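Putative dehydratase (Mesorhizobium loti, PDB 2POZ) is of unknown function but belongs to the mandelate racemase/muconate lactonizing enzyme family and may act as a lyase, perhaps a dehydratase. Local coordinates at residues G35-A40 / I93-Q98. Sequence-based numbering, arbitrary orientation.
Sequences GEAGIA and ISAIEQ
Gln-98 grips the backbone of Glu-36 with both ends of its side-chain amide. OE1 of Gln-98 accepts from N of Glu-36 at 2.9 Å, with the donor well above the carbonyl plane. NE2 of Gln-98 donates to O of Glu-36 at 3.0 Å; this bond is more bent, 137° at the hydrogen. CG of Gln-98 is anti to the carbonyl carbon (chi1 -73°) and the chain runs on extended, which carries the amide to the strand. Ala-95, one turn back, sets its CB 3.6 Å from C of Glu-36. Gly-35 packs its CA 3.3 Å from O of Ala-95 in a nearly straight CA-H...O contact. Gly-35 has no side chain, and its backbone lies directly against the helix. Here helix 87-108 lies on strand 33-37, outermost in this chain's antiparallel sheet, in the enolase-superfamily N-terminal domain. The axes of strand 35-37 and helix 93-98 run nearly antiparallel and come within 5.9 Å. NE2 of Gln-98 also makes a weak hydrogen bond to O of Ile-281. CB of Glu-36 points away from helix 87-108 overall, and the extended side chain ends in OE1, hydrogen-bonded to OG of Ser-311 and N of Ile-314. Beyond the amide grip, CB of Ala-37 meets CB of Ala-95 at 4.0 Å.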
ATOM      1  N   GLY A  35     -24.173  37.647   1.677  1.00 12.38           N
ATOM      2  CA  GLY A  35     -23.701  36.273   1.746  1.00 12.53           C
ATOM      3  C   GLY A  35     -24.495  35.474   2.770  1.00 12.21           C
ATOM      4  O   GLY A  35     -25.165  36.058   3.621  1.00 11.41           O
ATOM      5  N   GLU A  36     -24.426  34.148   2.687  1.00 11.23           N
ATOM      6  CA  GLU A  36     -25.144  33.283   3.621  1.00 12.12           C
ATOM      7  C   GLU A  36     -24.292  32.112   4.110  1.00 11.76           C
ATOM      8  O   GLU A  36     -23.610  31.456   3.327  1.00 13.07           O
ATOM      9  CB  GLU A  36     -26.425  32.748   2.967  1.00 12.61           C
ATOM     10  CG  GLU A  36     -27.348  31.972   3.919  1.00 16.02           C
ATOM     11  CD  GLU A  36     -28.725  31.680   3.317  1.00 17.77           C
ATOM     12  OE1 GLU A  36     -29.128  32.385   2.375  1.00 17.98           O
ATOM     13  OE2 GLU A  36     -29.416  30.754   3.796  1.00 21.67           O
ATOM     14  N   ALA A  37     -24.330  31.861   5.413  1.00 12.02           N
ATOM     15  CA  ALA A  37     -23.589  30.758   6.005  1.00 12.95           C
ATOM     16  C   ALA A  37     -24.521  29.548   5.957  1.00 14.01           C
ATOM     17  O   ALA A  37     -25.689  29.642   6.332  1.00 15.56           O
ATOM     18  CB  ALA A  37     -23.211  31.095   7.445  1.00 11.08           C
ATOM     19  N   GLY A  38     -24.008  28.414   5.491  1.00 14.48           N
ATOM     20  CA  GLY A  38     -24.834  27.221   5.369  1.00 12.16           C
ATOM     21  C   GLY A  38     -25.260  26.526   6.651  1.00 12.26           C
ATOM     22  O   GLY A  38     -25.408  25.305   6.663  1.00 13.33           O
ATOM     23  N   ILE A  39     -25.462  27.276   7.731  1.00 11.59           N
ATOM     24  CA  ILE A  39     -25.886  26.667   8.990  1.00 11.41           C
ATOM     25  C   ILE A  39     -27.335  27.079   9.307  1.00 10.55           C
ATOM     26  O   ILE A  39     -27.630  27.568  10.393  1.00 12.01           O
ATOM     27  CB  ILE A  39     -24.968  27.089  10.156  1.00 10.42           C
ATOM     28  CG1 ILE A  39     -23.490  26.964   9.746  1.00 12.08           C
ATOM     29  CG2 ILE A  39     -25.252  26.216  11.380  1.00  9.33           C
ATOM     30  CD1 ILE A  39     -22.993  25.529   9.527  1.00  6.59           C
ATOM     31  N   ALA A  40     -28.229  26.871   8.347  1.00  9.84           N
ATOM     32  CA  ALA A  40     -29.642  27.222   8.502  1.00 10.90           C
ATOM     33  C   ALA A  40     -30.431  26.137   9.244  1.00 12.81           C
ATOM     34  O   ALA A  40     -31.586  26.342   9.617  1.00 13.05           O
ATOM     35  CB  ALA A  40     -30.262  27.468   7.131  1.00  8.79           C
ATOM     36  N   ILE A  93     -16.569  32.036   7.047  1.00  8.62           N
ATOM     37  CA  ILE A  93     -15.711  32.480   5.964  1.00  9.28           C
ATOM     38  C   ILE A  93     -16.460  32.447   4.631  1.00  8.44           C
ATOM     39  O   ILE A  93     -16.342  33.370   3.835  1.00 11.17           O
ATOM     40  CB  ILE A  93     -14.433  31.619   5.881  1.00  9.70           C
ATOM     41  CG1 ILE A  93     -13.562  31.911   7.112  1.00  9.62           C
ATOM     42  CG2 ILE A  93     -13.675  31.919   4.564  1.00  7.56           C
ATOM     43  CD1 ILE A  93     -12.311  31.047   7.242  1.00  8.76           C
ATOM     44  N   SER A  94     -17.252  31.400   4.406  1.00  7.87           N
ATOM     45  CA  SER A  94     -18.006  31.260   3.162  1.00  9.82           C
ATOM     46  C   SER A  94     -18.986  32.407   2.947  1.00 10.14           C
ATOM     47  O   SER A  94     -19.091  32.950   1.848  1.00 10.31           O
ATOM     48  CB  SER A  94     -18.806  29.942   3.145  1.00 11.51           C
ATOM     49  OG  SER A  94     -17.975  28.803   3.240  1.00 13.48           O
ATOM     50  N   ALA A  95     -19.720  32.754   4.000  1.00  8.73           N
ATOM     51  CA  ALA A  95     -20.706  33.819   3.908  1.00  9.93           C
ATOM     52  C   ALA A  95     -20.034  35.124   3.491  1.00  8.31           C
ATOM     53  O   ALA A  95     -20.508  35.825   2.606  1.00  8.18           O
ATOM     54  CB  ALA A  95     -21.429  33.984   5.257  1.00  7.46           C
ATOM     55  N   ILE A  96     -18.918  35.430   4.135  1.00 10.12           N
ATOM     56  CA  ILE A  96     -18.165  36.639   3.846  1.00 10.47           C
ATOM     57  C   ILE A  96     -17.635  36.623   2.416  1.00 11.28           C
ATOM     58  O   ILE A  96     -17.761  37.610   1.697  1.00 13.19           O
ATOM     59  CB  ILE A  96     -16.989  36.791   4.847  1.00  9.93           C
ATOM     60  CG1 ILE A  96     -17.547  37.203   6.211  1.00  9.22           C
ATOM     61  CG2 ILE A  96     -15.971  37.819   4.330  1.00 10.83           C
ATOM     62  CD1 ILE A  96     -16.567  37.101   7.344  1.00 13.84           C
ATOM     63  N   GLU A  97     -17.064  35.490   2.008  1.00 11.53           N
ATOM     64  CA  GLU A  97     -16.500  35.341   0.668  1.00 10.84           C
ATOM     65  C   GLU A  97     -17.563  35.563  -0.416  1.00 11.83           C
ATOM     66  O   GLU A  97     -17.288  36.187  -1.439  1.00 11.21           O
ATOM     67  CB  GLU A  97     -15.853  33.947   0.527  1.00 12.90           C
ATOM     68  CG  GLU A  97     -15.015  33.764  -0.739  1.00 12.81           C
ATOM     69  CD  GLU A  97     -15.781  33.074  -1.861  1.00 13.62           C
ATOM     70  OE1 GLU A  97     -17.024  33.164  -1.886  1.00 13.59           O
ATOM     71  OE2 GLU A  97     -15.135  32.456  -2.730  1.00 15.13           O
ATOM     72  N   GLN A  98     -18.771  35.044  -0.194  1.00 11.63           N
ATOM     73  CA  GLN A  98     -19.865  35.229  -1.146  1.00  9.85           C
ATOM     74  C   GLN A  98     -20.158  36.723  -1.308  1.00 10.09           C
ATOM     75  O   GLN A  98     -20.327  37.217  -2.420  1.00  9.78           O
ATOM     76  CB  GLN A  98     -21.145  34.557  -0.644  1.00 10.38           C
ATOM     77  CG  GLN A  98     -21.170  33.039  -0.710  1.00 11.44           C
ATOM     78  CD  GLN A  98     -22.252  32.470   0.184  1.00 14.02           C
ATOM     79  OE1 GLN A  98     -23.360  33.001   0.241  1.00 12.58           O
ATOM     80  NE2 GLN A  98     -21.937  31.383   0.885  1.00 11.96           N
TER